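Local structure of hypothetical UPF0334 kinase-like protein AQ_1292 (Aquifex aeolicus, 1YE8) at residues L160-E163 with N164-V167. The protein hydrolyses nucleoside triphosphates such as ATP, GTP, CTP, TTP and UTP to the diphosphate and phosphate, and has no kinase activity. Residues are numbered along the deposited sequence; the frame is centred on the assembly and turned at random.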
loop_
_atom_site.group_PDB
_atom_site.type_symbol
_atom_site.label_atom_id
_atom_site.label_comp_id
_atom_site.label_asym_id
_atom_site.label_seq_id
_atom_site.Cartn_x
_atom_site.Cartn_y
_atom_site.Cartn_z
ATOM N N LEU A 160 -3.611 -12.426 5.566
ATOM C CA LEU A 160 -3.542 -13.209 4.331
ATOM C C LEU A 160 -2.625 -14.395 4.553
ATOM O O LEU A 160 -1.510 -14.227 5.063
ATOM C CB LEU A 160 -3.006 -12.331 3.199
ATOM C CG LEU A 160 -3.099 -12.948 1.803
ATOM C CD1 LEU A 160 -4.558 -13.190 1.412
ATOM C CD2 LEU A 160 -2.416 -12.058 0.779
ATOM N N THR A 161 -3.090 -15.582 4.163
ATOM C CA THR A 161 -2.324 -16.825 4.353
ATOM C C THR A 161 -2.389 -17.694 3.101
ATOM O O THR A 161 -3.226 -17.460 2.231
ATOM C CB THR A 161 -2.888 -17.653 5.522
ATOM O OG1 THR A 161 -4.201 -18.116 5.169
ATOM C CG2 THR A 161 -3.094 -16.808 6.784
ATOM N N PRO A 162 -1.556 -18.735 3.016
ATOM C CA PRO A 162 -1.682 -19.679 1.896
ATOM C C PRO A 162 -3.059 -20.360 1.840
ATOM O O PRO A 162 -3.484 -20.751 0.747
ATOM C CB PRO A 162 -0.556 -20.684 2.164
ATOM C CG PRO A 162 0.435 -19.903 2.994
ATOM C CD PRO A 162 -0.440 -19.093 3.913
ATOM N N GLU A 163 -3.755 -20.438 2.975
ATOM C CA GLU A 163 -5.044 -21.134 3.080
ATOM C C GLU A 163 -6.272 -20.279 2.765
ATOM O O GLU A 163 -7.362 -20.822 2.561
ATOM C CB GLU A 163 -5.210 -21.721 4.479
ATOM C CG GLU A 163 -4.243 -22.854 4.793
ATOM C CD GLU A 163 -2.870 -22.363 5.233
ATOM O OE1 GLU A 163 -2.734 -21.192 5.646
ATOM O OE2 GLU A 163 -1.921 -23.151 5.149
ATOM N N ASN A 164 -6.125 -18.951 2.763
ATOM C CA ASN A 164 -7.242 -18.075 2.394
ATOM C C ASN A 164 -6.963 -17.212 1.154
ATOM O O ASN A 164 -7.853 -16.536 0.653
ATOM C CB ASN A 164 -7.735 -17.239 3.590
ATOM C CG ASN A 164 -6.733 -16.163 4.025
ATOM O OD1 ASN A 164 -5.753 -15.892 3.334
ATOM N ND2 ASN A 164 -6.978 -15.570 5.176
ATOM N N ARG A 165 -5.714 -17.255 0.692
ATOM C CA ARG A 165 -5.211 -16.595 -0.521
ATOM C C ARG A 165 -6.197 -16.585 -1.703
ATOM O O ARG A 165 -6.434 -15.546 -2.335
ATOM C CB ARG A 165 -3.943 -17.360 -0.943
ATOM C CG ARG A 165 -3.034 -16.685 -1.905
ATOM C CD ARG A 165 -1.594 -16.923 -1.568
ATOM N NE ARG A 165 -1.179 -18.308 -1.780
ATOM C CZ ARG A 165 -0.016 -18.790 -1.366
ATOM N NH1 ARG A 165 0.835 -18.003 -0.721
ATOM N NH2 ARG A 165 0.301 -20.064 -1.586
ATOM N N ASP A 166 -6.753 -17.759 -1.990
ATOM C CA ASP A 166 -7.519 -17.980 -3.212
ATOM C C ASP A 166 -9.019 -17.786 -3.026
ATOM O O ASP A 166 -9.776 -17.881 -3.988
ATOM C CB ASP A 166 -7.223 -19.378 -3.768
ATOM C CG ASP A 166 -5.752 -19.562 -4.139
ATOM O OD1 ASP A 166 -5.183 -18.669 -4.808
ATOM O OD2 ASP A 166 -5.089 -20.565 -3.803
ATOM N N VAL A 167 -9.437 -17.481 -1.802
ATOM C CA VAL A 167 -10.859 -17.283 -1.494
ATOM C C VAL A 167 -11.169 -15.868 -0.977
ATOM O O VAL A 167 -12.300 -15.382 -1.093
ATOM C CB VAL A 167 -11.410 -18.396 -0.527
ATOM C CG1 VAL A 167 -10.519 -18.566 0.687
ATOM C CG2 VAL A 167 -12.846 -18.120 -0.090
HETATM O O HOH W 1 -6.574 -20.138 -0.540
#
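T161 and N164 close a tight turn by gripping each other through side chain and backbone. The amide of N164 reaches back over the turn, where OD1 accepts from T161 N at 2.8 Å; the bond is nearly straight (166°), although the donor is tilted 35° from the carbonyl plane. A chi1 of 70° places CG of N164 between its own backbone N and carbonyl carbon, so that the amide doubles back to meet T161 N, while ND2 donates to E159 O. Asparagine suits the place because one small amide serves the N-H of T161 in the loop and the last carbonyl of strand 156-159. With an alanine here the amide is gone, and T161 N and E159 O would probably lack these partners, the turn being freer to flex. Threonine's short hydroxyl lies near the turn's N-H groups: OG1 accepts weakly from E163 N, the bond of an ST turn, and weakly from N164 N; with R165 N to T161 O at 2.9 Å these make an ST motif. This turn links strand 156-159, at one edge of the parallel sheet of the RecA-like P-loop NTPase fold, to helix 168-175. Apolar L160 fills the buried side, CD1 packing 3.5 Å from N164 OD1, and rests on V11 of the probable ATP-binding loop. The long R165 donates from NH1 to V11 O, its flat guanidinium lying 3.8 Å under CA of P162, a proline exposed yet also touching V11. On the solvent side E163 and D166 are exposed, and a water accepts from D166 N at 2.8 Å while bonding weakly to P162 O.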